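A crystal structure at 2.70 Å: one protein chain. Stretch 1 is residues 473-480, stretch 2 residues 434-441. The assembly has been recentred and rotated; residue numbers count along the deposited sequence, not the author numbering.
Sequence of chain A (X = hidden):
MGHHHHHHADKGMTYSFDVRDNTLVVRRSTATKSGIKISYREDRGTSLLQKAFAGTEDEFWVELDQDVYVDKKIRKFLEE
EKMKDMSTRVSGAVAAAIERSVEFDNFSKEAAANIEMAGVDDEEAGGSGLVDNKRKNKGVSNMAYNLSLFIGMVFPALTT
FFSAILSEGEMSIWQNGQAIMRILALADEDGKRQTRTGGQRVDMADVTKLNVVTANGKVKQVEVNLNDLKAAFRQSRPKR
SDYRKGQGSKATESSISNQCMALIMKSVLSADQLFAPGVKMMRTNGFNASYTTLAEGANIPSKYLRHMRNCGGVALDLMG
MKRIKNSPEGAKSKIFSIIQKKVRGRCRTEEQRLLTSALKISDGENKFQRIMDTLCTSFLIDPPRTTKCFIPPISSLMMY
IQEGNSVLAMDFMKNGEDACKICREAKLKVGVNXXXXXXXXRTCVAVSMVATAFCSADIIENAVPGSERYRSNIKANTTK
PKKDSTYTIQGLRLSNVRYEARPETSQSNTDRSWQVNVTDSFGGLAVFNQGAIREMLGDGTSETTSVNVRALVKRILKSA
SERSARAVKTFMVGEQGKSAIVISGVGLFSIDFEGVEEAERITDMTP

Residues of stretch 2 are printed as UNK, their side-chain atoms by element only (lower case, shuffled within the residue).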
# COMPACT_ATOMS: atom_id res chain seq x y z
N ASN A 473 -9.27 -11.36 1.55
CA ASN A 473 -9.07 -12.23 0.39
C ASN A 473 -8.68 -13.67 0.75
O ASN A 473 -8.60 -14.54 -0.10
CB ASN A 473 -8.02 -11.62 -0.55
CG ASN A 473 -8.50 -10.36 -1.24
OD1 ASN A 473 -9.71 -10.16 -1.41
ND2 ASN A 473 -7.57 -9.49 -1.65
N ILE A 474 -8.45 -13.91 2.03
CA ILE A 474 -8.04 -15.23 2.49
C ILE A 474 -9.25 -16.08 2.80
O ILE A 474 -10.06 -15.72 3.65
CB ILE A 474 -7.13 -15.13 3.76
CG1 ILE A 474 -5.75 -14.58 3.37
CG2 ILE A 474 -7.04 -16.48 4.47
CD1 ILE A 474 -4.84 -14.30 4.54
N LYS A 475 -9.37 -17.22 2.12
CA LYS A 475 -10.56 -18.07 2.30
C LYS A 475 -10.39 -19.14 3.39
O LYS A 475 -11.37 -19.62 3.95
CB LYS A 475 -11.00 -18.69 0.96
CG LYS A 475 -11.18 -17.68 -0.19
CD LYS A 475 -11.89 -16.41 0.31
CE LYS A 475 -12.12 -15.39 -0.81
NZ LYS A 475 -12.82 -14.17 -0.28
N ALA A 476 -9.15 -19.50 3.71
CA ALA A 476 -8.90 -20.49 4.75
C ALA A 476 -9.29 -19.95 6.13
O ALA A 476 -9.36 -18.74 6.33
CB ALA A 476 -7.44 -20.92 4.75
N ASN A 477 -9.52 -20.84 7.08
CA ASN A 477 -9.80 -20.41 8.45
C ASN A 477 -8.73 -20.81 9.47
O ASN A 477 -8.89 -20.59 10.66
CB ASN A 477 -11.14 -20.96 8.88
CG ASN A 477 -12.26 -20.31 8.12
OD1 ASN A 477 -12.16 -19.14 7.73
ND2 ASN A 477 -13.34 -21.06 7.88
N THR A 478 -7.65 -21.41 8.99
CA THR A 478 -6.63 -21.95 9.88
C THR A 478 -5.45 -22.49 9.09
O THR A 478 -5.58 -22.84 7.91
CB THR A 478 -7.19 -23.07 10.78
OG1 THR A 478 -6.17 -23.50 11.69
CG2 THR A 478 -7.68 -24.23 9.95
N THR A 479 -4.31 -22.54 9.77
CA THR A 479 -3.07 -23.05 9.21
C THR A 479 -3.00 -24.57 9.35
O THR A 479 -2.24 -25.23 8.66
CB THR A 479 -1.84 -22.41 9.90
OG1 THR A 479 -2.04 -22.42 11.32
CG2 THR A 479 -1.68 -20.97 9.48
N LYS A 480 -3.83 -25.11 10.24
CA LYS A 480 -3.75 -26.52 10.61
C LYS A 480 -4.58 -27.48 9.75
O LYS A 480 -5.79 -27.29 9.58
CB LYS A 480 -4.14 -26.65 12.08
CG LYS A 480 -3.30 -25.79 12.95
CD LYS A 480 -3.81 -25.79 14.37
CE LYS A 480 -3.27 -24.61 15.14
NZ LYS A 480 -3.80 -24.66 16.52
N UNK A 434 -7.42 -25.09 -2.58
CA UNK A 434 -8.32 -24.00 -2.99
C UNK A 434 -8.43 -22.88 -1.95
O UNK A 434 -8.53 -21.70 -2.32
c UNK A 434 -9.72 -24.54 -3.33
o UNK A 434 -10.38 -25.02 -2.17
N UNK A 435 -8.43 -23.24 -0.67
CA UNK A 435 -8.62 -22.25 0.39
C UNK A 435 -7.29 -21.77 0.98
O UNK A 435 -7.04 -20.56 1.11
c UNK A 435 -9.55 -22.78 1.49
o UNK A 435 -9.00 -24.00 2.02
c UNK A 435 -10.93 -23.06 0.92
N UNK A 436 -6.43 -22.71 1.33
CA UNK A 436 -5.07 -22.41 1.76
C UNK A 436 -4.17 -22.37 0.53
O UNK A 436 -3.48 -23.35 0.24
c UNK A 436 -2.13 -23.25 3.15
c UNK A 436 -3.64 -22.49 4.84
c UNK A 436 -2.54 -22.09 5.64
c UNK A 436 -1.04 -22.86 3.94
c UNK A 436 -1.25 -22.28 5.19
c UNK A 436 -4.61 -23.48 2.75
c UNK A 436 -3.44 -23.06 3.59
N UNK A 437 -4.18 -21.25 -0.19
CA UNK A 437 -3.42 -21.12 -1.44
C UNK A 437 -1.96 -20.76 -1.19
O UNK A 437 -1.54 -20.55 -0.05
o UNK A 437 -3.73 -18.75 -1.84
c UNK A 437 -5.51 -20.21 -2.50
c UNK A 437 -4.01 -20.04 -2.37
N UNK A 438 -1.19 -20.67 -2.27
CA UNK A 438 0.22 -20.36 -2.16
C UNK A 438 0.41 -18.97 -1.57
O UNK A 438 1.29 -18.75 -0.74
c UNK A 438 2.38 -20.06 -3.49
c UNK A 438 3.50 -22.84 -3.40
c UNK A 438 0.92 -20.51 -3.51
se UNK A 438 3.52 -21.21 -2.36
N UNK A 439 -0.42 -18.03 -2.01
CA UNK A 439 -0.31 -16.67 -1.52
C UNK A 439 -0.72 -16.56 -0.06
O UNK A 439 -0.24 -15.70 0.67
c UNK A 439 -1.13 -15.72 -2.38
o UNK A 439 -2.49 -15.97 -2.15
N UNK A 440 -1.63 -17.43 0.37
CA UNK A 440 -1.96 -17.54 1.79
C UNK A 440 -0.76 -18.05 2.59
O UNK A 440 -0.38 -17.47 3.60
c UNK A 440 -3.36 -18.72 3.53
c UNK A 440 -4.40 -17.97 1.40
c UNK A 440 -3.14 -18.50 2.03
N UNK A 441 -0.15 -19.13 2.10
CA UNK A 441 1.01 -19.72 2.76
C UNK A 441 2.14 -18.71 2.85
O UNK A 441 2.78 -18.60 3.90
c UNK A 441 1.46 -20.99 2.03
O HOH W 1 -7.96 -18.05 0.05

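Position 434 carries one carbon followed by one oxygen, and neither atom comes within 7 Å of stretch 1. One carbon and one hydroxyl make a serine, and the exposed setting suits a small polar group. This is S434, with chi1 in the p well.

At position 435 a single carbon bears one oxygen and one carbon. The branching carbon, CB, comes 4.2 Å from K475 C and 4.3 Å from A476 CB, and the terminal carbon is 4.4 Å from K475 CB. One oxygen and one carbon on CB identify threonine, since valine would carry two carbons there. The CA-to-CB bond of T435 points sideways, and the short branched side chain packs its carbons against K475 and A476, while its hydroxyl is hydrogen-bonded to a residue just outside the stretches. The backbone also takes part: T435 O accepts a hydrogen bond of 2.9 Å from the oxygen of water 1, and the same water oxygen accepts one of 2.6 Å from K475 N.

Position 436 has one carbon leading to a ring of six carbons, with no oxygen attached. One ring carbon lies near both T478 O and A476 CB, and another near T479 CA and CG2. The bare ring makes this phenylalanine rather than tyrosine. F436 CD2 lies 3.6 Å from T478 O and 4.1 Å from A476 CB; F436 CE2 lies 3.7 Å from T479 CA and 4.1 Å from T479 CG2. The CA-to-CB bond points sideways, but with chi1 at t the ring comes nearer to stretch 1. T479 CA, T478 O and A476 CB meet the ring obliquely. A flat, wide, apolar group suits this buried place because it can touch three residues at once.

Position 437 again shows one carbon carrying an oxygen and a carbon, with no contact to stretch 1. It is threonine. T437 occupies the N-cap position right before the helix, where a short hydroxyl side chain is favoured, and T437 OG1 shares a hydrogen bond of 3.1 Å with the side-chain oxygen of position 439.

At position 438 an unbranched chain runs through two carbons, a selenium and a last carbon, out of reach of stretch 1. The selenium marks selenomethionine. M438 begins the helix, and its partly exposed position tolerates a long, flexible chain.

Position 439 has one carbon and one oxygen, without contact to stretch 1, and is serine. S439 OG is the partner of T437 OG1, so the compact hydroxyl serves the start of the helix rather than the contact.

Position 440 has one carbon carrying two carbons, one of them 4.1 Å from I474 CG1. This is valine. The CA-to-CB bond of V440 points toward stretch 1, and the atom meeting I474 is CG2, in a buried apolar pair suited to a branched aliphatic residue.

Position 441 has a single carbon, which makes no contact with stretch 1, and is alanine. The CA-to-CB bond of A441 points away, and a lone methyl fits this buried place in a helix, which alanine favours. A441 N donates a 2.9 Å hydrogen bond to T437 O, completing a helical turn.

The contact works through packing, with no direct hydrogen bond between the stretches. V440 meets I474, T435 packs against K475 and A476, and the F436 ring rests against A476, T478 and T479. The water joining T435 O to K475 N adds a polar link between the two backbones.

Stretch 2 (434-441) STFTMSVA
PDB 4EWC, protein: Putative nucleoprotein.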